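PDB 6QGI: VP5 from Halorubrum pleomorphic virus 2, which serves as a viral envelope protein and probably drives fusion of the viral membrane with that of its haloarchaeal host. Local coordinates for residues 3-8 with 433-438; 7-12 with 312-317. All blocks are in the same frame, centred on the assembly; numbering follows the deposited sequence.

Both contacts start from the N-terminal end of the chain, where the short helix 4-8 runs on into strand 11-13, and their centres lie about 6 Å apart. Contact 1 sets the helix against strand 434-439; contact 2 sets the turn after it against strand 312-320. They are tied directly: Val5 O lies 2.8 Å from Ala11 N and Gln438 N 2.8 Å from Gly12 O, both probable hydrogen bonds, the second pairing strand 11-13 with strand 434-439. Leu9 and Leu314 of contact 2 also touch Ile437 of contact 1, so one apolar patch runs through both. The N-linked glycan sits on Asn396, which belongs to neither contact.

Contact 1. Residues 3-8 with 433-438; sequences PLVGVG and QYETIQ
The short helix 4-8, only weakly hydrogen-bonded and widened into a pi-type turn, comes closest to strand 434-439 where Val5 CA lies 7.2 Å from Ile437 CA, and no hydrogen bond joins the two segments. Side chains make the join. Val5 points at the strand and lays both of its methyls on a single methyl of the isoleucine: Val5 CG1 is 3.7 Å from Ile437 CG2, and Val5 CG2 follows at 3.8 Å from Ile437 CG2. The two side chains cross obliquely, with Ile437 CG2 set between the two methyls of Val5. In Ile437 the longer arm, CG1, sits between the backbone N and the carbonyl carbon (chi1 60°), which leaves CG2 as the branch that reaches the helix. Glu435, two residues earlier and pointing to the same side of the strand, adds a looser touch, with its OE2 4.3 Å from Val5 CG2; this is a carboxylate at the margin of an apolar pair, not a polar bond. Thr436 between them turns to the other face, where it packs on Ala286, Ile287 and Leu290 of helix 285-292. Strand 434-439 pairs antiparallel with strand 343-355 through the backbone bonds of Glu435 with Ala347 and Ile437 with Phe345, while Val5 and Ile437 both rest on Ala11 of strand 11-13.

Contact 2. Residues 7-12 with 312-317; sequences VGLAAG and ATLPGT
Leu9 and Leu314 meet through their terminal methyls, the two side chains crossing at about a right angle. Leu314 offers one methyl and Leu9 answers with two: Leu314 CD2 is 3.9 Å from Leu9 CD2 and also 3.9 Å from Leu9 CD1, so it seats in the fork of the other leucine. The CB of Leu9 does not aim straight at the strand; with CG turned beside its backbone N (chi1 -51°) and opposite the carbonyl carbon, the branched end swings across to it. In Leu314, CG instead extends away from its own backbone N (chi1 -174°), carrying CD2 out from the strand toward Leu9. Strand 312-320 pairs antiparallel with both strand 301-307 and strand 343-355, and the alternation of its residues places Ala312 and Leu314 on the face turned to the N-terminal segment, while Thr313 points away. Around the leucine pair, Met349 and Val352 of strand 343-355 pack on Leu9, Ala347 packs on Leu314, and Ile437 touches both. Ala312 closes the near end: its CB is 4.1 Å from Leu9 CD2 and lies against the backbone of the helix end, 3.3 Å from Gly8 O. That buried carbonyl oxygen accepts a hydrogen bond from Thr310 OG1. Just beyond Leu9, Ala10 takes a positive phi (50°), turning the chain out of the helix and into strand 11-13.

Contact 1. Residues 3-8 with 433-438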
# COMPACT_ATOMS: atom_id res chain seq x y z
N PRO A 3 -4.32 1.96 14.82
CA PRO A 3 -4.92 2.22 13.49
C PRO A 3 -5.99 1.18 13.13
O PRO A 3 -5.75 -0.02 13.30
CB PRO A 3 -3.72 2.17 12.54
CG PRO A 3 -2.70 1.34 13.23
CD PRO A 3 -2.91 1.53 14.71
N LEU A 4 -7.18 1.65 12.69
CA LEU A 4 -8.35 0.85 12.30
C LEU A 4 -8.00 -0.18 11.23
O LEU A 4 -8.35 -1.35 11.37
CB LEU A 4 -9.46 1.80 11.79
CG LEU A 4 -10.75 1.19 11.20
CD1 LEU A 4 -11.55 0.43 12.25
CD2 LEU A 4 -11.62 2.25 10.55
N VAL A 5 -7.32 0.25 10.15
CA VAL A 5 -6.92 -0.61 9.04
C VAL A 5 -5.87 -1.62 9.52
O VAL A 5 -6.03 -2.82 9.28
CB VAL A 5 -6.42 0.24 7.85
CG1 VAL A 5 -5.78 -0.62 6.77
CG2 VAL A 5 -7.55 1.09 7.27
N GLY A 6 -4.84 -1.13 10.21
CA GLY A 6 -3.74 -1.95 10.70
C GLY A 6 -4.06 -2.97 11.76
O GLY A 6 -3.56 -4.10 11.69
N VAL A 7 -4.90 -2.60 12.75
CA VAL A 7 -5.23 -3.49 13.87
C VAL A 7 -6.66 -4.05 13.73
O VAL A 7 -6.83 -5.27 13.77
CB VAL A 7 -5.03 -2.79 15.24
CG1 VAL A 7 -5.33 -3.74 16.40
CG2 VAL A 7 -3.61 -2.23 15.36
N GLY A 8 -7.64 -3.16 13.61
CA GLY A 8 -9.05 -3.53 13.51
C GLY A 8 -9.40 -4.42 12.34
O GLY A 8 -10.16 -5.38 12.50
N GLN A 433 -16.18 7.45 3.98
CA GLN A 433 -14.73 7.29 3.99
C GLN A 433 -14.34 6.06 3.18
O GLN A 433 -13.82 5.09 3.73
CB GLN A 433 -14.19 7.20 5.43
CG GLN A 433 -14.19 8.52 6.19
CD GLN A 433 -13.35 8.46 7.44
OE1 GLN A 433 -13.05 7.39 7.98
NE2 GLN A 433 -12.94 9.63 7.92
N TYR A 434 -14.61 6.11 1.86
CA TYR A 434 -14.28 5.02 0.95
C TYR A 434 -12.77 4.93 0.80
O TYR A 434 -12.11 5.95 0.58
CB TYR A 434 -14.94 5.22 -0.42
CG TYR A 434 -16.41 4.86 -0.45
CD1 TYR A 434 -16.82 3.56 -0.75
CD2 TYR A 434 -17.39 5.81 -0.19
CE1 TYR A 434 -18.17 3.22 -0.81
CE2 TYR A 434 -18.75 5.48 -0.23
CZ TYR A 434 -19.13 4.18 -0.54
OH TYR A 434 -20.47 3.85 -0.57
N GLU A 435 -12.21 3.72 1.00
CA GLU A 435 -10.78 3.46 0.93
C GLU A 435 -10.51 2.04 0.45
O GLU A 435 -11.37 1.17 0.62
CB GLU A 435 -10.11 3.66 2.31
CG GLU A 435 -10.25 5.05 2.91
CD GLU A 435 -9.79 5.20 4.35
OE1 GLU A 435 -10.18 6.20 4.99
OE2 GLU A 435 -9.04 4.32 4.83
N THR A 436 -9.32 1.80 -0.10
CA THR A 436 -8.87 0.47 -0.54
C THR A 436 -7.82 -0.01 0.44
O THR A 436 -6.83 0.68 0.70
CB THR A 436 -8.37 0.48 -1.98
OG1 THR A 436 -9.41 0.95 -2.83
CG2 THR A 436 -7.90 -0.89 -2.45
N ILE A 437 -8.05 -1.20 1.01
CA ILE A 437 -7.16 -1.84 1.98
C ILE A 437 -6.67 -3.18 1.43
O ILE A 437 -7.36 -3.79 0.61
CB ILE A 437 -7.85 -2.00 3.37
CG1 ILE A 437 -9.13 -2.89 3.30
CG2 ILE A 437 -8.16 -0.63 3.99
CD1 ILE A 437 -9.60 -3.49 4.58
N GLN A 438 -5.48 -3.62 1.85
CA GLN A 438 -4.97 -4.93 1.43
C GLN A 438 -5.21 -5.89 2.59
O GLN A 438 -4.68 -5.66 3.68
CB GLN A 438 -3.49 -4.87 1.02
CG GLN A 438 -2.98 -6.22 0.52
CD GLN A 438 -1.52 -6.22 0.14
OE1 GLN A 438 -1.08 -5.41 -0.66
NE2 GLN A 438 -0.76 -7.16 0.68

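Contact 2. Residues 7-12 with 312-317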
# COMPACT_ATOMS: atom_id res chain seq x y z
N VAL A 7 -4.90 -2.60 12.75
CA VAL A 7 -5.23 -3.49 13.87
C VAL A 7 -6.66 -4.05 13.73
O VAL A 7 -6.83 -5.27 13.77
CB VAL A 7 -5.03 -2.79 15.24
CG1 VAL A 7 -5.33 -3.74 16.40
CG2 VAL A 7 -3.61 -2.23 15.36
N GLY A 8 -7.64 -3.16 13.61
CA GLY A 8 -9.05 -3.53 13.51
C GLY A 8 -9.40 -4.42 12.34
O GLY A 8 -10.16 -5.38 12.50
N LEU A 9 -8.83 -4.13 11.17
CA LEU A 9 -9.12 -4.91 9.97
C LEU A 9 -7.98 -5.86 9.62
O LEU A 9 -8.13 -6.66 8.69
CB LEU A 9 -9.42 -3.97 8.77
CG LEU A 9 -10.47 -2.87 9.00
CD1 LEU A 9 -10.43 -1.84 7.89
CD2 LEU A 9 -11.88 -3.45 9.17
N ALA A 10 -6.85 -5.82 10.38
CA ALA A 10 -5.64 -6.63 10.18
C ALA A 10 -5.22 -6.53 8.70
O ALA A 10 -4.89 -7.52 8.05
CB ALA A 10 -5.89 -8.08 10.59
N ALA A 11 -5.30 -5.30 8.18
CA ALA A 11 -5.05 -4.96 6.79
C ALA A 11 -3.93 -3.91 6.65
O ALA A 11 -3.26 -3.57 7.62
CB ALA A 11 -6.34 -4.43 6.17
N GLY A 12 -3.71 -3.46 5.41
CA GLY A 12 -2.74 -2.43 5.09
C GLY A 12 -3.35 -1.38 4.19
O GLY A 12 -4.25 -1.70 3.40
N ALA A 312 -14.31 -7.57 13.31
CA ALA A 312 -14.70 -6.35 12.62
C ALA A 312 -15.42 -6.65 11.30
O ALA A 312 -14.87 -7.34 10.44
CB ALA A 312 -13.49 -5.47 12.37
N THR A 313 -16.67 -6.16 11.17
CA THR A 313 -17.53 -6.33 10.00
C THR A 313 -17.41 -5.11 9.09
O THR A 313 -17.48 -3.98 9.57
CB THR A 313 -18.99 -6.61 10.39
OG1 THR A 313 -19.43 -5.63 11.32
CG2 THR A 313 -19.19 -8.01 10.97
N LEU A 314 -17.23 -5.35 7.77
CA LEU A 314 -17.03 -4.28 6.80
C LEU A 314 -17.63 -4.63 5.41
O LEU A 314 -17.23 -5.64 4.81
CB LEU A 314 -15.51 -3.99 6.68
CG LEU A 314 -15.03 -2.82 5.83
CD1 LEU A 314 -15.48 -1.47 6.40
CD2 LEU A 314 -13.53 -2.83 5.72
N PRO A 315 -18.55 -3.80 4.87
CA PRO A 315 -19.11 -4.08 3.54
C PRO A 315 -18.29 -3.44 2.41
O PRO A 315 -17.97 -2.25 2.48
CB PRO A 315 -20.52 -3.48 3.61
CG PRO A 315 -20.47 -2.46 4.74
CD PRO A 315 -19.14 -2.57 5.45
N GLY A 316 -17.98 -4.20 1.38
CA GLY A 316 -17.21 -3.68 0.25
C GLY A 316 -16.98 -4.63 -0.90
O GLY A 316 -17.42 -5.78 -0.89
N THR A 317 -16.28 -4.12 -1.93
CA THR A 317 -15.96 -4.86 -3.15
C THR A 317 -14.52 -5.36 -3.14
O THR A 317 -13.63 -4.72 -2.56
CB THR A 317 -16.24 -4.00 -4.39
OG1 THR A 317 -15.66 -2.71 -4.21
CG2 THR A 317 -17.73 -3.87 -4.69